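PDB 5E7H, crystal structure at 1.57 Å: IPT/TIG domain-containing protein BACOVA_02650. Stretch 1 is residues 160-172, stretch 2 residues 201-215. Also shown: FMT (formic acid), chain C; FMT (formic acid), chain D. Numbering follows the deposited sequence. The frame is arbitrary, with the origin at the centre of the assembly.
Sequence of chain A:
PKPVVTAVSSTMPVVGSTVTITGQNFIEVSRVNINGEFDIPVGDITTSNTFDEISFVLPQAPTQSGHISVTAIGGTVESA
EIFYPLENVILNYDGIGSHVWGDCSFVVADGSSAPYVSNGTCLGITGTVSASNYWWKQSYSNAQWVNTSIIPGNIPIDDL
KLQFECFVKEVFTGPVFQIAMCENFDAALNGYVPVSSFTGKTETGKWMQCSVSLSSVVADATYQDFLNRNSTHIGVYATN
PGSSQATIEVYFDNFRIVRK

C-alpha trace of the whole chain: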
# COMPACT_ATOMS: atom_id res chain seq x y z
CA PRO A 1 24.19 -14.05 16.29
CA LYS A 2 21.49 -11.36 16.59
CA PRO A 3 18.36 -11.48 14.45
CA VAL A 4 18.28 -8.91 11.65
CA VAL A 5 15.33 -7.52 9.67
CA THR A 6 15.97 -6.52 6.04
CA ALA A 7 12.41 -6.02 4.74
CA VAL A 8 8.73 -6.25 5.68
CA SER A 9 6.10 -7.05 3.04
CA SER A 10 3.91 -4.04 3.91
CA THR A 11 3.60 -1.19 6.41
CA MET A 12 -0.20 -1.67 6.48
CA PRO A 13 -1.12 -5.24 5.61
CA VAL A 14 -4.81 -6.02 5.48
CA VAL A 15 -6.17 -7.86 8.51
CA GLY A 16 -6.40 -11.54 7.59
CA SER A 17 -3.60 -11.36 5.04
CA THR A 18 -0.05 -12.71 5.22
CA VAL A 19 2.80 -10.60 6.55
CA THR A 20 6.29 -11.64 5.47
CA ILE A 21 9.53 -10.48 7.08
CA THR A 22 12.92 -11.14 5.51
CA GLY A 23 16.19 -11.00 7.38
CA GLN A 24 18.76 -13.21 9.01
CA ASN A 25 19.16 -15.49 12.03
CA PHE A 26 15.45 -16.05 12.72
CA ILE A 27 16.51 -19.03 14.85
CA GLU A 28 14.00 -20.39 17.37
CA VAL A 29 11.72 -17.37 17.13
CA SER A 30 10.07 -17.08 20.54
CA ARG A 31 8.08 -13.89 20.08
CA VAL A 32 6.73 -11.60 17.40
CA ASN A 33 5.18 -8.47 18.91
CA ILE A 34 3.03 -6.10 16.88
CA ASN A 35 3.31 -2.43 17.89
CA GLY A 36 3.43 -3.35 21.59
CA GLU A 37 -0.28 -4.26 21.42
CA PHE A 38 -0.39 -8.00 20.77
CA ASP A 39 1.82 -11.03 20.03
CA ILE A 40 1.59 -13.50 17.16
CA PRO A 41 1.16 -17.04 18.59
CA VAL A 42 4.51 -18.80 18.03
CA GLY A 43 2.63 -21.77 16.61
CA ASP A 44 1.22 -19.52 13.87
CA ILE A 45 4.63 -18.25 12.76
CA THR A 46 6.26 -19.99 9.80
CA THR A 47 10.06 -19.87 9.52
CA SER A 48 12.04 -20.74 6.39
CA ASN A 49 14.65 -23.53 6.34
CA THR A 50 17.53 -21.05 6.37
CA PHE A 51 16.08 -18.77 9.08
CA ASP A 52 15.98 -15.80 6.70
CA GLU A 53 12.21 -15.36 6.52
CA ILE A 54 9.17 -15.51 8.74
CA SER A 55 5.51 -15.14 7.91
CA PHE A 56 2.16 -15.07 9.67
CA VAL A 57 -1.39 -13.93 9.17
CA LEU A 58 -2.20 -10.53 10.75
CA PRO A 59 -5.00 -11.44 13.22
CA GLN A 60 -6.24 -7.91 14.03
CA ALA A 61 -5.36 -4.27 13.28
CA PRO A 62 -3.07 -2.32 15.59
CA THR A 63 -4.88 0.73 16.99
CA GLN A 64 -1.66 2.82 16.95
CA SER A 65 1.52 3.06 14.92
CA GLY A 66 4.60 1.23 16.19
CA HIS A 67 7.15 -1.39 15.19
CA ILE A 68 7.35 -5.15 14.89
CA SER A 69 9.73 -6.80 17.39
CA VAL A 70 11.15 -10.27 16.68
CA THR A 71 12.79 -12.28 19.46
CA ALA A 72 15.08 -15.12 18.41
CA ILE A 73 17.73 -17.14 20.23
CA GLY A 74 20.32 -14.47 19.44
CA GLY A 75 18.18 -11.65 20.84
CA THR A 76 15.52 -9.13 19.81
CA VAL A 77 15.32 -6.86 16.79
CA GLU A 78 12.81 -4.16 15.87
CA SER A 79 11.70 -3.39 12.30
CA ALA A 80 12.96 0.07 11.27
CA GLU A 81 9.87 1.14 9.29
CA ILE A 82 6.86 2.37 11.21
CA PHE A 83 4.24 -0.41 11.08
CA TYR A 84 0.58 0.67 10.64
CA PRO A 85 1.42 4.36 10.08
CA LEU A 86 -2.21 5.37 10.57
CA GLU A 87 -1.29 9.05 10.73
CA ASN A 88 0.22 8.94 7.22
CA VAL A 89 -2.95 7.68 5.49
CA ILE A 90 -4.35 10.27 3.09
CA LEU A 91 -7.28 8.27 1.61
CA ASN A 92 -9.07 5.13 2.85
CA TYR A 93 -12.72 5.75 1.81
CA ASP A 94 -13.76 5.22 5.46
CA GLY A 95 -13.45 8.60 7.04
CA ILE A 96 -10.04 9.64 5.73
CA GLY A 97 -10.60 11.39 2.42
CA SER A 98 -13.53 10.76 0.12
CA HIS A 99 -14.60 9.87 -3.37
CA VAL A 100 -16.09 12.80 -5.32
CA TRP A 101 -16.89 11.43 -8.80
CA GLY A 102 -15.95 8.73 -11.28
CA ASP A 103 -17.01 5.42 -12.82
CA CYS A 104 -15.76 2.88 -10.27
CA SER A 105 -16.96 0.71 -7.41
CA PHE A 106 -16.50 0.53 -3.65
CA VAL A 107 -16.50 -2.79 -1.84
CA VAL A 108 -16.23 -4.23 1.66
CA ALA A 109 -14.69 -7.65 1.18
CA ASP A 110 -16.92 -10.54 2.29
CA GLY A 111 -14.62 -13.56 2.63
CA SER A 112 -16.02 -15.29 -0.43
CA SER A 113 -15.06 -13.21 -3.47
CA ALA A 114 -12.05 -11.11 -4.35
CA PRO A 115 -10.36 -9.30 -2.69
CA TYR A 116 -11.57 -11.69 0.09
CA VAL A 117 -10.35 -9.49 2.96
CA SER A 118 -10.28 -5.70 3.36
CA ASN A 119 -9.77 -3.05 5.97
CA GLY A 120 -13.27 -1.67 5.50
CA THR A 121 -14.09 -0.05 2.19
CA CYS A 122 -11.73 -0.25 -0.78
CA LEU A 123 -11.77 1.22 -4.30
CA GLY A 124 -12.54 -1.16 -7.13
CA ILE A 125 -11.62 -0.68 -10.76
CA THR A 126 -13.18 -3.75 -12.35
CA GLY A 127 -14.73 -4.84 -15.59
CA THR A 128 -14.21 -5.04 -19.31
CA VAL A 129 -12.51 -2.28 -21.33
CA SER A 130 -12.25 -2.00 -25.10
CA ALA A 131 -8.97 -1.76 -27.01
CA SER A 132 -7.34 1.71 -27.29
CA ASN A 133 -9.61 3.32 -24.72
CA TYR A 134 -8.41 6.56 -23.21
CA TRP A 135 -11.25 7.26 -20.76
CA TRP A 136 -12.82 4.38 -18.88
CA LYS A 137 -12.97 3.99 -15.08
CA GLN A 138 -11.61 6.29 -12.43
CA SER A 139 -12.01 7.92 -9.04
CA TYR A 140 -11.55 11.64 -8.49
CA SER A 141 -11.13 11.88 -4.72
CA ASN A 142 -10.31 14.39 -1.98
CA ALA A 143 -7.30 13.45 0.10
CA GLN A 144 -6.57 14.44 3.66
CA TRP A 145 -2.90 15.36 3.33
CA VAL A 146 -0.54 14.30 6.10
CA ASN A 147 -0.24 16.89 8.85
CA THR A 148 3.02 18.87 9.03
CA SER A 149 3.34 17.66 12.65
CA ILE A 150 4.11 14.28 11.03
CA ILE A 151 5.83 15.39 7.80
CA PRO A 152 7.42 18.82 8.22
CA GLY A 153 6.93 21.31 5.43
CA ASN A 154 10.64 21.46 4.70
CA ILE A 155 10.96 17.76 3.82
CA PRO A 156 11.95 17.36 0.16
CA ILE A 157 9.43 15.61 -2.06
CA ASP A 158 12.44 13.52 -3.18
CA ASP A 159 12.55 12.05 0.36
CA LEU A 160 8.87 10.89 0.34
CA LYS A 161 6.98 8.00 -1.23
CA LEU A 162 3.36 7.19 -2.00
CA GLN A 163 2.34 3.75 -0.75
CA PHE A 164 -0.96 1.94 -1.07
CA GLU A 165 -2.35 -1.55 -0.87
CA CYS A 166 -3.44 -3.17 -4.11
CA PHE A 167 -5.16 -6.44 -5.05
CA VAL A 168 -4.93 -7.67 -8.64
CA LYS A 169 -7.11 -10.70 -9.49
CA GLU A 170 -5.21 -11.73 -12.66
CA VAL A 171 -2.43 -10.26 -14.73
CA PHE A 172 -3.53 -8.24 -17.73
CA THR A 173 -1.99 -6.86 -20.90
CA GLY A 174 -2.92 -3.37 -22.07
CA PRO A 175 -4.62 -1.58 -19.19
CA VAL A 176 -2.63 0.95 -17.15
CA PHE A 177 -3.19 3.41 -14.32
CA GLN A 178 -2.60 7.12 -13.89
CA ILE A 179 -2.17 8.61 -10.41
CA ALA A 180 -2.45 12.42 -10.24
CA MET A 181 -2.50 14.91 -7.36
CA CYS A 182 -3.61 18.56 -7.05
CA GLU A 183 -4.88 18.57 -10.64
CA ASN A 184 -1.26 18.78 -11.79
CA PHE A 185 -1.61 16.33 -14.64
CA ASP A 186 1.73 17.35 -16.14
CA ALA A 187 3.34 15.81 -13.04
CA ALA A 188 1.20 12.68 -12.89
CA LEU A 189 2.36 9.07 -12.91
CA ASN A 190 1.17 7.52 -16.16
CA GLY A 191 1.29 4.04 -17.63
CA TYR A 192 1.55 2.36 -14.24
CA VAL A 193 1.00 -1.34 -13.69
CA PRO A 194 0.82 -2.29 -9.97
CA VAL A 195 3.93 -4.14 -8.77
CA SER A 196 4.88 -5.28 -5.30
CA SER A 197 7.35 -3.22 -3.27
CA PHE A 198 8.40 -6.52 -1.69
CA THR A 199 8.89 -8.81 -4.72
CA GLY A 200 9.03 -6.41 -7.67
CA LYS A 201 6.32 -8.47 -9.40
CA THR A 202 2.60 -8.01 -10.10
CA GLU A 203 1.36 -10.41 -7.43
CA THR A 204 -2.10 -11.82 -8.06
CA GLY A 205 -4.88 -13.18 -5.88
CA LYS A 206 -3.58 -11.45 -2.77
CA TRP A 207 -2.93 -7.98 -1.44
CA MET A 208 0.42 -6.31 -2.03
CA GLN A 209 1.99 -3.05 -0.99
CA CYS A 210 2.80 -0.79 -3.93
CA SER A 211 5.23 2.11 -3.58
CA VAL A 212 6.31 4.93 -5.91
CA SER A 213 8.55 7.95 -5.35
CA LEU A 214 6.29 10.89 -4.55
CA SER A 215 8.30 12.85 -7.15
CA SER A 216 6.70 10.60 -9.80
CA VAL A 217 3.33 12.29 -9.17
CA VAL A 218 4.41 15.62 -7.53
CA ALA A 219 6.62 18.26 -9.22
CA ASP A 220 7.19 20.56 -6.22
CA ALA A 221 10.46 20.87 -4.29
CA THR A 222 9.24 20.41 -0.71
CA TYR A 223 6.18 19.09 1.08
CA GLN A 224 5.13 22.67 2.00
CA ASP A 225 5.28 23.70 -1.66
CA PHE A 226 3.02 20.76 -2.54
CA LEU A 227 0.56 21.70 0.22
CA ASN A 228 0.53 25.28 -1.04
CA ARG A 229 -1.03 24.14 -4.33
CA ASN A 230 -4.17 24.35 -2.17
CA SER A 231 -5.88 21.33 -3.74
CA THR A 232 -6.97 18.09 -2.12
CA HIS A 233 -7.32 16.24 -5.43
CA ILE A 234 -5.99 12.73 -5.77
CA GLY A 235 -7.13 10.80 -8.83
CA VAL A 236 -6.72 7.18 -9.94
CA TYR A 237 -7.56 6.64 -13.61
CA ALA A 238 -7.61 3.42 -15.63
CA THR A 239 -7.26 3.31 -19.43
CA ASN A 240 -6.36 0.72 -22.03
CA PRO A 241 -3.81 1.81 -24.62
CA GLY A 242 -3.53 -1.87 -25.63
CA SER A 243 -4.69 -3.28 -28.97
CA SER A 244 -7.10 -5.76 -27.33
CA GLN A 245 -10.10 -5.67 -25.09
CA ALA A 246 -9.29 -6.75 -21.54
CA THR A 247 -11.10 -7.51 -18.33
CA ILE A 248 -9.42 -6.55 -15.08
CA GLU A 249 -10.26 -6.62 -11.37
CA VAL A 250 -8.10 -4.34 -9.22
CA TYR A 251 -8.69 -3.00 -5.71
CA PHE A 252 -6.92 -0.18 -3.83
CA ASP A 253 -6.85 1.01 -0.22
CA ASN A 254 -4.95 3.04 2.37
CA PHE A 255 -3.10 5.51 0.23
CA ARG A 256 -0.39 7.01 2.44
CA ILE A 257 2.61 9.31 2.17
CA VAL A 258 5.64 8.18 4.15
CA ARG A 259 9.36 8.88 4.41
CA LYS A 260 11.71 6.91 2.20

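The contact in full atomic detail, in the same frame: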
# COMPACT_ATOMS: atom_id res chain seq x y z
N LEU A 160 10.18 11.47 0.01
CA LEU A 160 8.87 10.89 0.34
C LEU A 160 8.43 9.87 -0.71
O LEU A 160 8.80 9.97 -1.89
CB LEU A 160 7.82 12.01 0.46
CG LEU A 160 8.10 13.04 1.56
CD1 LEU A 160 7.09 14.18 1.47
CD2 LEU A 160 8.06 12.40 2.94
N LYS A 161 7.58 8.94 -0.30
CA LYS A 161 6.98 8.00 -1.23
C LYS A 161 5.49 7.87 -0.99
O LYS A 161 5.00 8.08 0.13
CB LYS A 161 7.66 6.62 -1.16
CG LYS A 161 7.73 5.99 0.19
CD LYS A 161 8.65 4.76 0.16
CE LYS A 161 8.68 4.13 1.51
NZ LYS A 161 9.54 2.90 1.52
N LEU A 162 4.78 7.55 -2.06
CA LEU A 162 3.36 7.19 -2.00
C LEU A 162 3.27 5.69 -1.93
O LEU A 162 3.79 5.00 -2.81
CB LEU A 162 2.61 7.71 -3.22
CG LEU A 162 1.15 7.32 -3.32
CD1 LEU A 162 0.33 8.04 -2.26
CD2 LEU A 162 0.62 7.63 -4.70
N GLN A 163 2.60 5.18 -0.90
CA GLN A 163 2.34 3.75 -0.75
C GLN A 163 0.85 3.52 -0.77
O GLN A 163 0.07 4.40 -0.38
CB GLN A 163 2.89 3.20 0.57
CG GLN A 163 4.36 3.17 0.72
CD GLN A 163 4.75 2.54 2.05
OE1 GLN A 163 4.02 2.62 3.04
NE2 GLN A 163 5.91 1.92 2.07
N PHE A 164 0.45 2.32 -1.16
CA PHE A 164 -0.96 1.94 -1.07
C PHE A 164 -1.01 0.44 -1.15
O PHE A 164 -0.07 -0.18 -1.61
CB PHE A 164 -1.82 2.58 -2.18
CG PHE A 164 -1.29 2.40 -3.58
CD1 PHE A 164 -0.38 3.31 -4.12
CD2 PHE A 164 -1.73 1.36 -4.38
CE1 PHE A 164 0.10 3.16 -5.43
CE2 PHE A 164 -1.27 1.22 -5.68
CZ PHE A 164 -0.35 2.10 -6.19
N GLU A 165 -2.13 -0.12 -0.73
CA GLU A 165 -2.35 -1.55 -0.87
C GLU A 165 -3.12 -1.77 -2.14
O GLU A 165 -4.00 -0.97 -2.49
CB GLU A 165 -3.10 -2.10 0.32
CG GLU A 165 -2.41 -3.26 1.02
CD GLU A 165 -1.06 -2.90 1.62
OE1 GLU A 165 -0.31 -3.84 1.95
OE2 GLU A 165 -0.76 -1.71 1.80
N CYS A 166 -2.82 -2.86 -2.83
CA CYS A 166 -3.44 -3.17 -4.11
C CYS A 166 -3.69 -4.67 -4.21
O CYS A 166 -2.86 -5.48 -3.78
CB CYS A 166 -2.54 -2.71 -5.23
SG CYS A 166 -3.25 -2.87 -6.89
N PHE A 167 -4.84 -5.05 -4.76
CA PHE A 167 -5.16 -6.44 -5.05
C PHE A 167 -5.47 -6.55 -6.53
O PHE A 167 -6.37 -5.89 -7.02
CB PHE A 167 -6.36 -6.90 -4.21
CG PHE A 167 -6.79 -8.34 -4.47
CD1 PHE A 167 -7.42 -8.70 -5.65
CD2 PHE A 167 -6.60 -9.31 -3.50
CE1 PHE A 167 -7.82 -10.03 -5.88
CE2 PHE A 167 -7.01 -10.63 -3.72
CZ PHE A 167 -7.62 -10.98 -4.91
N VAL A 168 -4.70 -7.39 -7.22
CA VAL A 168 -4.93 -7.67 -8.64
C VAL A 168 -5.41 -9.12 -8.78
O VAL A 168 -4.71 -10.05 -8.35
CB VAL A 168 -3.66 -7.45 -9.47
CG1 VAL A 168 -3.88 -7.89 -10.94
CG2 VAL A 168 -3.18 -6.00 -9.36
N LYS A 169 -6.59 -9.34 -9.36
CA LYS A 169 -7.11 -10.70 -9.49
C LYS A 169 -6.26 -11.56 -10.43
O LYS A 169 -5.94 -12.73 -10.09
CB LYS A 169 -8.56 -10.68 -9.99
CG LYS A 169 -9.23 -12.06 -10.11
CD LYS A 169 -9.56 -12.60 -8.74
CE LYS A 169 -10.17 -14.00 -8.82
NZ LYS A 169 -11.52 -13.96 -9.41
N GLU A 170 -5.96 -11.02 -11.61
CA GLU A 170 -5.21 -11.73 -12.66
C GLU A 170 -4.37 -10.73 -13.40
O GLU A 170 -4.77 -9.57 -13.54
CB GLU A 170 -6.14 -12.44 -13.67
CG GLU A 170 -7.32 -13.21 -13.11
CD GLU A 170 -6.98 -14.63 -12.71
OE1 GLU A 170 -5.78 -14.99 -12.71
OE2 GLU A 170 -7.92 -15.40 -12.40
N VAL A 171 -3.23 -11.16 -13.93
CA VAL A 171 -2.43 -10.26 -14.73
C VAL A 171 -3.20 -9.92 -16.00
O VAL A 171 -4.06 -10.69 -16.47
CB VAL A 171 -1.06 -10.85 -15.09
CG1 VAL A 171 -0.21 -11.00 -13.81
CG2 VAL A 171 -1.21 -12.15 -15.81
N PHE A 172 -2.88 -8.76 -16.53
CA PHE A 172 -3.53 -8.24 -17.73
C PHE A 172 -2.50 -7.61 -18.64
O PHE A 172 -1.39 -7.28 -18.21
CB PHE A 172 -4.64 -7.24 -17.35
CG PHE A 172 -4.21 -6.21 -16.34
CD1 PHE A 172 -3.49 -5.08 -16.72
CD2 PHE A 172 -4.54 -6.36 -15.00
CE1 PHE A 172 -3.10 -4.14 -15.78
CE2 PHE A 172 -4.15 -5.43 -14.07
CZ PHE A 172 -3.44 -4.31 -14.45
N LYS A 201 7.24 -7.87 -8.43
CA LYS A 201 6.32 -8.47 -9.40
C LYS A 201 4.86 -8.04 -9.20
O LYS A 201 4.47 -7.62 -8.12
CB LYS A 201 6.39 -10.00 -9.32
CG LYS A 201 7.71 -10.57 -9.83
CD LYS A 201 8.56 -11.16 -8.71
CE LYS A 201 8.28 -12.64 -8.50
NZ LYS A 201 8.98 -13.50 -9.50
N THR A 202 4.05 -8.16 -10.25
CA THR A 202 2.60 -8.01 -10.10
C THR A 202 2.04 -9.28 -9.47
O THR A 202 1.75 -10.26 -10.15
CB THR A 202 1.89 -7.74 -11.45
OG1 THR A 202 2.46 -6.56 -12.04
CG2 THR A 202 0.41 -7.53 -11.24
N GLU A 203 1.92 -9.27 -8.14
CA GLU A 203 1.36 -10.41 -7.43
C GLU A 203 -0.13 -10.46 -7.75
O GLU A 203 -0.76 -9.41 -7.94
CB GLU A 203 1.59 -10.29 -5.92
CG GLU A 203 3.06 -10.19 -5.54
CD GLU A 203 3.85 -11.45 -5.81
OE1 GLU A 203 5.08 -11.35 -6.02
OE2 GLU A 203 3.25 -12.55 -5.83
N THR A 204 -0.68 -11.66 -7.81
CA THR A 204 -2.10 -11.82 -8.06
C THR A 204 -2.78 -12.66 -6.99
O THR A 204 -2.16 -13.52 -6.35
CB THR A 204 -2.37 -12.47 -9.42
OG1 THR A 204 -1.74 -13.75 -9.47
CG2 THR A 204 -1.82 -11.58 -10.55
N GLY A 205 -4.06 -12.38 -6.78
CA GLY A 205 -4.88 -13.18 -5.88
C GLY A 205 -4.63 -12.90 -4.43
O GLY A 205 -5.12 -13.67 -3.57
N LYS A 206 -3.86 -11.86 -4.14
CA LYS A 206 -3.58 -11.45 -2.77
C LYS A 206 -3.22 -9.99 -2.76
O LYS A 206 -2.90 -9.41 -3.80
CB LYS A 206 -2.44 -12.29 -2.19
CG LYS A 206 -1.12 -12.13 -2.91
CD LYS A 206 -0.10 -13.13 -2.38
CE LYS A 206 1.19 -13.08 -3.15
NZ LYS A 206 2.20 -14.03 -2.60
N TRP A 207 -3.33 -9.36 -1.59
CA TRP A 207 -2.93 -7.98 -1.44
C TRP A 207 -1.42 -7.81 -1.49
O TRP A 207 -0.67 -8.68 -1.00
CB TRP A 207 -3.45 -7.42 -0.13
CG TRP A 207 -4.93 -7.15 -0.08
CD1 TRP A 207 -5.89 -7.97 0.44
CD2 TRP A 207 -5.62 -5.98 -0.54
NE1 TRP A 207 -7.13 -7.39 0.32
CE2 TRP A 207 -6.99 -6.17 -0.28
CE3 TRP A 207 -5.21 -4.79 -1.16
CZ2 TRP A 207 -7.94 -5.23 -0.59
CZ3 TRP A 207 -6.17 -3.84 -1.48
CH2 TRP A 207 -7.52 -4.06 -1.19
N MET A 208 -0.98 -6.71 -2.08
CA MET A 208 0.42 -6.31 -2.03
C MET A 208 0.52 -4.84 -1.69
O MET A 208 -0.44 -4.06 -1.91
CB MET A 208 1.12 -6.57 -3.37
CG MET A 208 0.43 -5.96 -4.54
SD MET A 208 1.35 -6.22 -6.08
CE MET A 208 0.14 -5.62 -7.26
N GLN A 209 1.66 -4.45 -1.13
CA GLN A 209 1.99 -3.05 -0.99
C GLN A 209 2.67 -2.58 -2.26
O GLN A 209 3.63 -3.20 -2.73
CB GLN A 209 2.89 -2.82 0.20
CG GLN A 209 3.36 -1.37 0.31
CD GLN A 209 4.24 -1.17 1.54
OE1 GLN A 209 3.77 -0.76 2.60
NE2 GLN A 209 5.50 -1.52 1.41
N CYS A 210 2.18 -1.48 -2.81
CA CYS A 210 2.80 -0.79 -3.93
C CYS A 210 3.40 0.51 -3.42
O CYS A 210 2.82 1.15 -2.54
CB CYS A 210 1.79 -0.48 -5.03
SG CYS A 210 0.98 -1.94 -5.72
N SER A 211 4.51 0.92 -4.00
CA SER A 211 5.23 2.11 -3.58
C SER A 211 5.80 2.81 -4.81
O SER A 211 6.40 2.15 -5.66
CB SER A 211 6.37 1.73 -2.62
OG SER A 211 6.96 2.88 -2.05
N VAL A 212 5.61 4.12 -4.90
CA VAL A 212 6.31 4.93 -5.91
C VAL A 212 6.93 6.17 -5.26
O VAL A 212 6.41 6.67 -4.26
CB VAL A 212 5.39 5.36 -7.07
CG1 VAL A 212 4.85 4.13 -7.81
CG2 VAL A 212 4.24 6.22 -6.58
N SER A 213 8.03 6.67 -5.82
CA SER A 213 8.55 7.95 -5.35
C SER A 213 7.45 9.01 -5.48
O SER A 213 6.75 9.09 -6.49
CB SER A 213 9.78 8.39 -6.14
OG SER A 213 10.88 7.54 -5.86
N LEU A 214 7.31 9.85 -4.46
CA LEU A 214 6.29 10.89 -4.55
C LEU A 214 6.63 11.86 -5.68
O LEU A 214 5.72 12.46 -6.26
CB LEU A 214 6.15 11.64 -3.21
CG LEU A 214 4.97 12.62 -3.11
CD1 LEU A 214 3.62 11.92 -3.33
CD2 LEU A 214 4.96 13.33 -1.74
N SER A 215 7.91 12.00 -6.03
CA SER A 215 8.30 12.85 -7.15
C SER A 215 7.74 12.36 -8.49
O SER A 215 7.76 13.12 -9.47
CB SER A 215 9.82 12.95 -7.23
OG SER A 215 10.42 11.68 -7.49
C FMT C . -14.19 -14.55 -6.93
O1 FMT C . -13.67 -15.65 -6.62
O2 FMT C . -13.53 -13.49 -6.77
C FMT D . -12.26 -17.91 -9.57
O1 FMT D . -12.80 -17.03 -8.84
O2 FMT D . -12.10 -17.69 -10.80
O HOH W 1 10.17 11.19 -4.28
O HOH W 2 7.94 0.99 0.01
O HOH W 3 -2.24 -8.05 -6.05

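Residues 160-168 pair antiparallel with a second strand that runs to Ser213, and the two stretches together bury 1236 Å². The backbone ladder is regular. Leu162 N donates to Val212 O and Val212 N to Leu162 O, both at 2.9 Å. Phe164 with Cys210 and Cys166 with Met208 repeat this reciprocal pair of hydrogen bonds. Just past Ser213, Leu214 N reaches Leu160 O at 3.0 Å, and at the other end Gly205 N reaches Val168 O at 2.9 Å.

One face of the sheet carries Leu162, Phe164, Cys166, Met208, Cys210 and Val212. Phe164 has chi1 at 51° (p), and the end of its ring comes nearer the partner strand. Cys210 CB then lies over one face of that ring, 3.8 Å from the centroid. The small cysteine, with chi1 m, also places its SG 3.6 Å from Cys166 CB. Both cysteines are apolar packing residues here. Met208 is p at chi1, then extended (t, t). Its CE comes to 3.9 Å from Val168 CG2. A long unbranched chain suits this reach. Leu162 (t, p) sets its CB 4.0 Å from Val212 CG2.

Leu214 points toward the first strand. Its CD2 lies 3.8 Å from Leu160 CB, and its CD1 4.3 Å from Leu162 CB. Both leucines of the first strand are buried.

The other face carries Gln163, Glu165, Phe167, Trp207, Gln209 and Ser211. Phe167 (chi1 t) and Trp207 (chi1 m) have the most area covered by the other stretch. Phe167 CB sits over the Trp207 six-membered ring, 3.8 Å from its centroid. The Phe167 ring turns its edge toward the face of the indole five-membered ring, with planes at 70°. Glu165, whose chi1 of -125° lies between wells, has its CB 3.7 Å from Trp207 CE3. Its carboxylate oxygens are hydrogen-bonded elsewhere in the structure, which lets a buried acid be satisfied.

Lys161 starts sideways (chi1 p) and then extends, all t, leading its end away. Its NZ donates to water 2 at 2.9 Å. The same water accepts from Gln163 NE2 at 3.0 Å and lies 3.0 Å from Ser211 OG, so it links the two strands through polar side chains.

Gly205 has a phi of 77°, a positive value that favours glycine. Water 3 accepts from Val168 N at 2.8 Å beside this turn. Thr204, with chi1 p, holds its CG2 3.7 Å from Val171 CG1, adding a small apolar contact where the chain is more exposed.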